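Local coordinates for protein EchA16_2 (Mycobacterium avium subsp. paratuberculosis, PDB 3QYR) that probably catalyses the hydration of enoyl-CoA thioesters, as a hexameric member of the crotonase-like enoyl-CoA hydratase/isomerase family, at residues R39-L44 against P85-L90. Sequence-based numbering, arbitrary orientation.
Sequences RFFGAL and PRWPAL
The F41 ring is sandwiched: F40 CD2 lies over one face, offset toward the rim, and R86 CB sits over the centre of the other, 3.7 Å from the F41 ring centroid, a CH-pi contact. Beyond CB the R86 chain passes along the CD2 side of the ring and bends at chi3 (70°), turning one guanidinium face to F41 CD2, which lies toward its rim, the two planes 36° apart; its NH2 forms a salt bridge with D38, which ties the loop back to the helix. W87 repeats the theme with roles reversed. Here the helix supplies the methyl, L44 CD1 standing 3.5 Å from the centroid of the W87 six-membered ring and almost on its normal. W87 CZ3 meets the edge of the F40 ring, 3.8 Å from F40 CE2, the ring planes inclined at 58°. Farther along, P88 CG rests on L44 CB, and L90 CD2 reaches L44 O at 3.7 Å. No hydrogen bond crosses between 39-44 and 85-90; side chains pack on each other and, for F41, on the R86-W87 backbone. W87 also stacks on Y112 of helix 105-112, while F40 and L44 press onto strands 18-23 and 55-60; the loop leading into strand 94-98 thus packs against helix 34-49, which lies on the crotonase-fold sheet.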
loop_
_atom_site.group_PDB
_atom_site.type_symbol
_atom_site.label_atom_id
_atom_site.label_comp_id
_atom_site.label_asym_id
_atom_site.label_seq_id
_atom_site.Cartn_x
_atom_site.Cartn_y
_atom_site.Cartn_z
ATOM N N ARG A 39 -5.430 24.552 -24.340
ATOM C CA ARG A 39 -6.481 25.483 -23.899
ATOM C C ARG A 39 -7.264 24.976 -22.702
ATOM O O ARG A 39 -7.555 25.753 -21.774
ATOM C CB ARG A 39 -7.430 25.796 -25.044
ATOM C CG ARG A 39 -6.830 26.805 -26.035
ATOM C CD ARG A 39 -7.259 28.237 -25.748
ATOM N NE ARG A 39 -8.460 28.552 -26.549
ATOM C CZ ARG A 39 -9.462 29.361 -26.175
ATOM N NH1 ARG A 39 -10.484 29.542 -27.015
ATOM N NH2 ARG A 39 -9.467 29.973 -24.975
ATOM N N PHE A 40 -7.581 23.686 -22.717
ATOM C CA PHE A 40 -8.409 23.108 -21.683
ATOM C C PHE A 40 -7.622 22.973 -20.389
ATOM O O PHE A 40 -8.022 23.476 -19.334
ATOM C CB PHE A 40 -8.923 21.745 -22.131
ATOM C CG PHE A 40 -9.706 21.019 -21.071
ATOM C CD1 PHE A 40 -11.003 21.375 -20.794
ATOM C CD2 PHE A 40 -9.117 19.987 -20.329
ATOM C CE1 PHE A 40 -11.732 20.697 -19.812
ATOM C CE2 PHE A 40 -9.845 19.298 -19.340
ATOM C CZ PHE A 40 -11.153 19.643 -19.094
ATOM N N PHE A 41 -6.481 22.308 -20.477
ATOM C CA PHE A 41 -5.643 22.124 -19.288
ATOM C C PHE A 41 -5.179 23.456 -18.701
ATOM O O PHE A 41 -5.161 23.624 -17.478
ATOM C CB PHE A 41 -4.473 21.185 -19.571
ATOM C CG PHE A 41 -4.905 19.768 -19.859
ATOM C CD1 PHE A 41 -5.577 19.035 -18.906
ATOM C CD2 PHE A 41 -4.645 19.175 -21.080
ATOM C CE1 PHE A 41 -5.963 17.742 -19.146
ATOM C CE2 PHE A 41 -5.031 17.900 -21.340
ATOM C CZ PHE A 41 -5.690 17.170 -20.364
ATOM N N GLY A 42 -4.855 24.406 -19.567
ATOM C CA GLY A 42 -4.480 25.752 -19.120
ATOM C C GLY A 42 -5.621 26.385 -18.333
ATOM O O GLY A 42 -5.401 26.953 -17.261
ATOM N N ALA A 43 -6.846 26.245 -18.850
ATOM C CA ALA A 43 -8.039 26.785 -18.183
ATOM C C ALA A 43 -8.315 26.145 -16.816
ATOM O O ALA A 43 -8.784 26.814 -15.904
ATOM C CB ALA A 43 -9.257 26.661 -19.082
ATOM N N LEU A 44 -8.051 24.859 -16.664
ATOM C CA LEU A 44 -8.232 24.247 -15.346
ATOM C C LEU A 44 -7.200 24.864 -14.371
ATOM O O LEU A 44 -7.511 25.211 -13.231
ATOM C CB LEU A 44 -8.127 22.722 -15.411
ATOM C CG LEU A 44 -9.304 21.914 -16.019
ATOM C CD1 LEU A 44 -8.914 20.433 -16.039
ATOM C CD2 LEU A 44 -10.619 22.070 -15.279
ATOM N N PRO A 85 0.140 12.799 -18.845
ATOM C CA PRO A 85 -0.978 13.339 -18.098
ATOM C C PRO A 85 -0.797 14.801 -17.770
ATOM O O PRO A 85 0.275 15.180 -17.373
ATOM C CB PRO A 85 -0.969 12.525 -16.791
ATOM C CG PRO A 85 0.419 12.041 -16.671
ATOM C CD PRO A 85 0.824 11.743 -18.081
ATOM N N ARG A 86 -1.869 15.578 -17.897
ATOM C CA ARG A 86 -1.842 17.028 -17.677
ATOM C C ARG A 86 -2.989 17.570 -16.814
ATOM O O ARG A 86 -3.110 18.791 -16.664
ATOM C CB ARG A 86 -1.878 17.746 -19.027
ATOM C CG ARG A 86 -0.698 17.397 -19.905
ATOM C CD ARG A 86 -0.868 17.982 -21.279
ATOM N NE ARG A 86 -0.742 19.441 -21.255
ATOM C CZ ARG A 86 -0.892 20.228 -22.315
ATOM N NH1 ARG A 86 -0.732 21.543 -22.167
ATOM N NH2 ARG A 86 -1.185 19.710 -23.512
ATOM N N TRP A 87 -3.843 16.695 -16.276
ATOM C CA TRP A 87 -4.899 17.167 -15.394
ATOM C C TRP A 87 -4.206 17.635 -14.124
ATOM O O TRP A 87 -3.567 16.835 -13.454
ATOM C CB TRP A 87 -5.902 16.076 -15.066
ATOM C CG TRP A 87 -7.094 16.606 -14.355
ATOM C CD1 TRP A 87 -7.161 16.977 -13.062
ATOM C CD2 TRP A 87 -8.384 16.862 -14.916
ATOM N NE1 TRP A 87 -8.417 17.410 -12.763
ATOM C CE2 TRP A 87 -9.187 17.363 -13.888
ATOM C CE3 TRP A 87 -8.940 16.690 -16.185
ATOM C CZ2 TRP A 87 -10.515 17.695 -14.071
ATOM C CZ3 TRP A 87 -10.285 17.023 -16.377
ATOM C CH2 TRP A 87 -11.051 17.518 -15.317
ATOM N N PRO A 88 -4.282 18.945 -13.835
ATOM C CA PRO A 88 -3.611 19.578 -12.736
ATOM C C PRO A 88 -4.214 19.318 -11.360
ATOM O O PRO A 88 -5.369 18.886 -11.243
ATOM C CB PRO A 88 -3.749 21.044 -13.066
ATOM C CG PRO A 88 -4.953 21.144 -13.862
ATOM C CD PRO A 88 -5.002 19.936 -14.655
ATOM N N ALA A 89 -3.393 19.569 -10.337
ATOM C CA ALA A 89 -3.800 19.507 -8.952
ATOM C C ALA A 89 -4.745 20.653 -8.684
ATOM O O ALA A 89 -4.333 21.809 -8.688
ATOM C CB ALA A 89 -2.589 19.611 -8.036
ATOM N N LEU A 90 -6.007 20.315 -8.438
ATOM C CA LEU A 90 -7.024 21.279 -8.054
ATOM C C LEU A 90 -7.577 20.996 -6.660
ATOM O O LEU A 90 -7.660 19.827 -6.251
ATOM C CB LEU A 90 -8.183 21.220 -9.042
ATOM C CG LEU A 90 -7.775 21.532 -10.474
ATOM C CD1 LEU A 90 -8.997 21.621 -11.435
ATOM C CD2 LEU A 90 -6.979 22.818 -10.491
#